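Local atomic coordinates of DNA protection during starvation protein (Agrobacterium tumefaciens, PDB entry 1O9R), a protein that oxidises ferrous iron with hydrogen peroxide and stores the ferric mineral inside a hollow dodecamer, protecting DNA from oxidative damage without binding it. Residues K15-V18 with I19-N23; K149-W152 with F153-H157. All coordinates share one frame; numbering follows the deposited sequence.

Overall arrangement
Both interactions are short runs of a little over two turns within long helices of the ferritin-like four-helix bundle: interaction 1 near the start of helix 12-42, interaction 2 at the end of helix 134-156. They lie on opposite sides of the chain's centre, their own centres about 29 Å apart, without touching. Interaction 1 is partly buried and amphipathic: aliphatic side chains face the bundle of the same chain, and no other subunit touches it. Interaction 2 is buried, with two other subunits packed on it, one forming a salt bridge with its lysine and hydrogen bonds with its glutamate. Each has four i to i+4 backbone hydrogen bonds, but aliphatic packing gives way to aromatic in the second.

Interaction 1: residues K15-V18 with I19-N23; sequences KSTV and IGILN
Val-18 lays its CG1 methyl against Leu-22 one turn further along helix 12-42, the first long helix of the ferritin-like bundle, with CG1 3.6 Å from Leu-22 CD1. The valine CG1, trans to the backbone N (chi1 170°), is carried toward the following turn, where Leu-22 CD1 lies. From here the pair looks into the bundle: Val-18 and Leu-22 both pack on Thr-136 of helix 134-156, and Leu-22 also meets Ile-69 and Val-73 of helix 48-75. Thr-17 and Ile-21 form a looser second pair, side by side and pointing the same way, with Thr-17 CG2 4.1 Å from Ile-21 CD1. The threonine hydroxyl is turned to the preceding turn, where OG1 bonds to Asn-13 O, which leaves the methyl for the isoleucine. The Lys-15 ammonium reaches back to the carbonyl oxygens of Asn-8 and Leu-10, tying the N-terminal tail to the helix. Four i to i+4 backbone bonds run beneath these side chains, from Ile-19, Gly-20, Ile-21 and Leu-22. Ile-19 lies over the first of the acceptors: its CG1 is 3.1 Å from Lys-15 O, the oxygen that also accepts the hydrogen bond from Ile-19 N, at 2.9 Å.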
ATOM      1  N   LYS A  15      15.643   7.693 -38.613  1.00 17.39           N
ATOM      2  CA  LYS A  15      14.235   7.583 -38.202  1.00 15.99           C
ATOM      3  C   LYS A  15      13.502   6.587 -39.093  1.00 19.11           C
ATOM      4  O   LYS A  15      12.747   5.710 -38.607  1.00 17.90           O
ATOM      5  CB  LYS A  15      13.519   8.908 -38.229  1.00 16.68           C
ATOM      6  CG  LYS A  15      13.939   9.954 -37.188  1.00 16.92           C
ATOM      7  CD  LYS A  15      13.054  11.179 -37.391  1.00 18.01           C
ATOM      8  CE  LYS A  15      13.222  12.198 -36.260  1.00 19.69           C
ATOM      9  NZ  LYS A  15      14.127  13.294 -36.658  1.00 23.06           N
ATOM     10  N   SER A  16      13.659   6.719 -40.419  1.00 18.36           N
ATOM     11  CA  SER A  16      12.908   5.788 -41.285  1.00 19.63           C
ATOM     12  C   SER A  16      13.321   4.350 -41.056  1.00 18.74           C
ATOM     13  O   SER A  16      12.472   3.410 -40.983  1.00 18.76           O
ATOM     14  CB  SER A  16      13.252   6.233 -42.737  1.00 23.05           C
ATOM     15  OG  SER A  16      12.537   5.430 -43.689  1.00 30.73           O
ATOM     16  N   THR A  17      14.621   4.083 -40.962  1.00 17.38           N
ATOM     17  CA  THR A  17      15.088   2.717 -40.737  1.00 17.55           C
ATOM     18  C   THR A  17      14.499   2.134 -39.436  1.00 15.54           C
ATOM     19  O   THR A  17      14.030   0.998 -39.362  1.00 18.05           O
ATOM     20  CB  THR A  17      16.615   2.636 -40.640  1.00 18.68           C
ATOM     21  OG1 THR A  17      17.135   3.088 -41.948  1.00 21.94           O
ATOM     22  CG2 THR A  17      17.232   1.294 -40.317  1.00 20.06           C
ATOM     23  N   VAL A  18      14.638   2.971 -38.398  1.00 16.70           N
ATOM     24  CA  VAL A  18      14.250   2.395 -37.082  1.00 15.70           C
ATOM     25  C   VAL A  18      12.739   2.280 -37.004  1.00 14.36           C
ATOM     26  O   VAL A  18      12.236   1.326 -36.353  1.00 15.40           O
ATOM     27  CB  VAL A  18      14.834   3.201 -35.949  1.00 19.66           C
ATOM     28  CG1 VAL A  18      14.282   2.810 -34.606  1.00 22.22           C
ATOM     29  CG2 VAL A  18      16.373   3.034 -35.962  1.00 18.66           C
ATOM     30  N   ILE A  19      11.915   3.184 -37.559  1.00 15.32           N
ATOM     31  CA  ILE A  19      10.464   2.965 -37.582  1.00 13.67           C
ATOM     32  C   ILE A  19      10.148   1.617 -38.191  1.00 15.65           C
ATOM     33  O   ILE A  19       9.286   0.883 -37.696  1.00 15.55           O
ATOM     34  CB  ILE A  19       9.794   4.140 -38.354  1.00 15.43           C
ATOM     35  CG1 ILE A  19       9.852   5.387 -37.427  1.00 16.28           C
ATOM     36  CG2 ILE A  19       8.366   3.769 -38.763  1.00 15.62           C
ATOM     37  CD1 ILE A  19       9.471   6.640 -38.233  1.00 18.21           C
ATOM     38  N   GLY A  20      10.822   1.217 -39.304  1.00 15.15           N
ATOM     39  CA  GLY A  20      10.556  -0.092 -39.893  1.00 16.02           C
ATOM     40  C   GLY A  20      10.857  -1.262 -38.969  1.00 14.38           C
ATOM     41  O   GLY A  20      10.093  -2.206 -38.853  1.00 15.07           O
ATOM     42  N   ILE A  21      11.996  -1.153 -38.256  1.00 14.08           N
ATOM     43  CA  ILE A  21      12.389  -2.181 -37.291  1.00 14.36           C
ATOM     44  C   ILE A  21      11.338  -2.261 -36.159  1.00 15.88           C
ATOM     45  O   ILE A  21      10.983  -3.375 -35.758  1.00 15.67           O
ATOM     46  CB  ILE A  21      13.774  -1.860 -36.724  1.00 16.66           C
ATOM     47  CG1 ILE A  21      14.856  -1.923 -37.840  1.00 17.20           C
ATOM     48  CG2 ILE A  21      14.167  -2.825 -35.618  1.00 18.74           C
ATOM     49  CD1 ILE A  21      16.142  -1.265 -37.321  1.00 17.86           C
ATOM     50  N   LEU A  22      10.942  -1.136 -35.624  1.00 14.92           N
ATOM     51  CA  LEU A  22       9.969  -1.110 -34.505  1.00 14.39           C
ATOM     52  C   LEU A  22       8.630  -1.659 -34.977  1.00 13.60           C
ATOM     53  O   LEU A  22       8.110  -2.508 -34.257  1.00 14.16           O
ATOM     54  CB  LEU A  22       9.794   0.349 -34.089  1.00 14.19           C
ATOM     55  CG  LEU A  22      10.982   0.978 -33.325  1.00 14.61           C
ATOM     56  CD1 LEU A  22      10.951   2.493 -33.362  1.00 14.61           C
ATOM     57  CD2 LEU A  22      10.914   0.483 -31.865  1.00 13.78           C
ATOM     58  N   ASN A  23       8.070  -1.188 -36.119  1.00 14.60           N
ATOM     59  CA  ASN A  23       6.744  -1.729 -36.463  1.00 14.09           C
ATOM     60  C   ASN A  23       6.841  -3.206 -36.787  1.00 14.74           C
ATOM     61  O   ASN A  23       5.847  -3.920 -36.559  1.00 14.78           O
ATOM     62  CB  ASN A  23       6.170  -0.927 -37.645  1.00 16.15           C
ATOM     63  CG  ASN A  23       5.317   0.234 -37.195  1.00 15.69           C
ATOM     64  OD1 ASN A  23       4.669   0.176 -36.122  1.00 16.83           O
ATOM     65  ND2 ASN A  23       5.236   1.330 -37.942  1.00 15.90           N
TER

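Interaction 2: residues K149-W152 with F153-H157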
ATOM      1  N   LYS A 149      14.792 -14.134 -20.587  1.00 12.77           N
ATOM      2  CA  LYS A 149      14.455 -14.825 -19.309  1.00 12.54           C
ATOM      3  C   LYS A 149      13.154 -15.620 -19.479  1.00 12.26           C
ATOM      4  O   LYS A 149      13.137 -16.722 -18.895  1.00 14.20           O
ATOM      5  CB  LYS A 149      14.350 -13.733 -18.211  1.00 13.87           C
ATOM      6  CG  LYS A 149      13.944 -14.314 -16.877  1.00 15.61           C
ATOM      7  CD  LYS A 149      14.065 -13.268 -15.751  1.00 17.88           C
ATOM      8  CE  LYS A 149      13.544 -13.914 -14.459  1.00 19.62           C
ATOM      9  NZ  LYS A 149      13.933 -13.029 -13.303  1.00 25.08           N
ATOM     10  N   SER A 150      12.182 -15.070 -20.161  1.00 12.44           N
ATOM     11  CA  SER A 150      10.929 -15.838 -20.343  1.00 12.73           C
ATOM     12  C   SER A 150      11.160 -17.109 -21.153  1.00 15.25           C
ATOM     13  O   SER A 150      10.638 -18.186 -20.850  1.00 14.23           O
ATOM     14  CB  SER A 150       9.864 -14.977 -20.991  1.00 14.75           C
ATOM     15  OG  SER A 150       9.592 -13.800 -20.251  1.00 16.92           O
ATOM     16  N   LEU A 151      12.051 -17.017 -22.162  1.00 13.12           N
ATOM     17  CA  LEU A 151      12.379 -18.203 -22.955  1.00 13.46           C
ATOM     18  C   LEU A 151      13.041 -19.247 -22.089  1.00 13.47           C
ATOM     19  O   LEU A 151      12.687 -20.444 -22.182  1.00 13.88           O
ATOM     20  CB  LEU A 151      13.316 -17.728 -24.113  1.00 14.25           C
ATOM     21  CG  LEU A 151      13.841 -18.923 -24.979  1.00 14.65           C
ATOM     22  CD1 LEU A 151      12.714 -19.641 -25.703  1.00 14.22           C
ATOM     23  CD2 LEU A 151      14.904 -18.385 -25.932  1.00 16.05           C
ATOM     24  N   TRP A 152      13.975 -18.832 -21.233  1.00 14.19           N
ATOM     25  CA  TRP A 152      14.618 -19.784 -20.315  1.00 14.68           C
ATOM     26  C   TRP A 152      13.562 -20.354 -19.373  1.00 14.07           C
ATOM     27  O   TRP A 152      13.553 -21.582 -19.194  1.00 14.11           O
ATOM     28  CB  TRP A 152      15.714 -19.065 -19.529  1.00 14.51           C
ATOM     29  CG  TRP A 152      16.077 -19.690 -18.225  1.00 14.71           C
ATOM     30  CD1 TRP A 152      16.375 -21.034 -18.020  1.00 16.15           C
ATOM     31  CD2 TRP A 152      16.155 -19.090 -16.960  1.00 13.97           C
ATOM     32  NE1 TRP A 152      16.628 -21.277 -16.675  1.00 16.24           N
ATOM     33  CE2 TRP A 152      16.523 -20.085 -16.011  1.00 15.04           C
ATOM     34  CE3 TRP A 152      15.980 -17.763 -16.519  1.00 15.30           C
ATOM     35  CZ2 TRP A 152      16.673 -19.818 -14.658  1.00 16.39           C
ATOM     36  CZ3 TRP A 152      16.164 -17.513 -15.166  1.00 17.35           C
ATOM     37  CH2 TRP A 152      16.500 -18.537 -14.238  1.00 16.25           C
ATOM     38  N   PHE A 153      12.675 -19.565 -18.824  1.00 13.12           N
ATOM     39  CA  PHE A 153      11.643 -20.166 -17.939  1.00 13.17           C
ATOM     40  C   PHE A 153      10.833 -21.224 -18.672  1.00 13.18           C
ATOM     41  O   PHE A 153      10.560 -22.299 -18.067  1.00 15.57           O
ATOM     42  CB  PHE A 153      10.702 -19.050 -17.448  1.00 13.27           C
ATOM     43  CG  PHE A 153      11.177 -18.294 -16.238  1.00 14.94           C
ATOM     44  CD1 PHE A 153      10.302 -17.368 -15.664  1.00 18.01           C
ATOM     45  CD2 PHE A 153      12.422 -18.373 -15.674  1.00 15.82           C
ATOM     46  CE1 PHE A 153      10.603 -16.672 -14.493  1.00 21.19           C
ATOM     47  CE2 PHE A 153      12.783 -17.697 -14.528  1.00 17.20           C
ATOM     48  CZ  PHE A 153      11.883 -16.831 -13.938  1.00 18.47           C
ATOM     49  N   LEU A 154      10.462 -21.002 -19.920  1.00 13.37           N
ATOM     50  CA  LEU A 154       9.747 -22.029 -20.685  1.00 15.07           C
ATOM     51  C   LEU A 154      10.593 -23.276 -20.923  1.00 15.29           C
ATOM     52  O   LEU A 154      10.187 -24.411 -20.634  1.00 14.40           O
ATOM     53  CB  LEU A 154       9.271 -21.471 -22.032  1.00 13.13           C
ATOM     54  CG  LEU A 154       8.208 -20.355 -21.918  1.00 14.23           C
ATOM     55  CD1 LEU A 154       8.054 -19.654 -23.257  1.00 17.21           C
ATOM     56  CD2 LEU A 154       6.861 -20.987 -21.468  1.00 17.48           C
ATOM     57  N   GLU A 155      11.819 -23.033 -21.409  1.00 14.82           N
ATOM     58  CA  GLU A 155      12.682 -24.182 -21.760  1.00 14.43           C
ATOM     59  C   GLU A 155      13.089 -24.958 -20.520  1.00 14.23           C
ATOM     60  O   GLU A 155      13.239 -26.237 -20.613  1.00 15.31           O
ATOM     61  CB  GLU A 155      13.944 -23.646 -22.473  1.00 14.75           C
ATOM     62  CG  GLU A 155      13.623 -23.179 -23.876  1.00 17.31           C
ATOM     63  CD  GLU A 155      14.839 -22.633 -24.621  1.00 16.52           C
ATOM     64  OE1 GLU A 155      14.818 -22.825 -25.870  1.00 16.29           O
ATOM     65  OE2 GLU A 155      15.765 -22.071 -24.014  1.00 17.64           O
ATOM     66  N   ALA A 156      13.220 -24.329 -19.366  1.00 14.09           N
ATOM     67  CA  ALA A 156      13.594 -25.030 -18.170  1.00 14.72           C
ATOM     68  C   ALA A 156      12.525 -26.028 -17.684  1.00 17.32           C
ATOM     69  O   ALA A 156      12.891 -26.945 -16.947  1.00 17.34           O
ATOM     70  CB  ALA A 156      13.953 -24.105 -17.013  1.00 13.60           C
ATOM     71  N   HIS A 157      11.328 -25.939 -18.221  1.00 15.77           N
ATOM     72  CA  HIS A 157      10.295 -26.923 -17.890  1.00 15.52           C
ATOM     73  C   HIS A 157      10.461 -28.176 -18.749  1.00 17.76           C
ATOM     74  O   HIS A 157       9.887 -29.194 -18.331  1.00 18.40           O
ATOM     75  CB  HIS A 157       8.899 -26.351 -18.175  1.00 16.31           C
ATOM     76  CG  HIS A 157       8.376 -25.392 -17.155  1.00 15.70           C
ATOM     77  ND1 HIS A 157       8.640 -24.028 -17.155  1.00 13.57           N
ATOM     78  CD2 HIS A 157       7.584 -25.625 -16.068  1.00 16.57           C
ATOM     79  CE1 HIS A 157       8.056 -23.493 -16.082  1.00 15.57           C
ATOM     80  NE2 HIS A 157       7.390 -24.425 -15.409  1.00 16.36           N
TER
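Phe-153 packs against both Lys-149 and Trp-152 on the last turns of helix 134-156, in the ferritin-like bundle of Dps. Its CB lies 3.5 Å from Ser-150 O, and CG, set beside the backbone N (chi1 -85°), passes over Lys-149 O. Along one side of the ring CD2 meets Trp-152 CE3 at 3.7 Å, and CE2 comes to 3.4 Å from Trp-152 CZ3, lying over a face of the indole. The two ring planes are inclined at 56°, an oblique pairing. At the far end CZ meets Lys-149 CE at 3.4 Å; the extended lysine runs alongside the ring, with its CG over one face. Phe-48 and His-52 of a second subunit also meet the phenylalanine ring. The backbone O of Phe-153 accepts a hydrogen bond from His-157 ND1 at 2.7 Å, bent to 144° at the hydrogen. On another side of the helix, Leu-151 CG and CD1 lie against the carboxylate of Glu-155, whose oxygens bond to Thr-6 OG1 and Lys-7 N of a third subunit. Lys-149 NZ forms a salt bridge with Glu-71 of that third subunit, an iron-binding residue. Packing of the lysine's aliphatic chain on the aromatic ring is consistent with steering its ammonium toward this iron-binding carboxylate of another subunit.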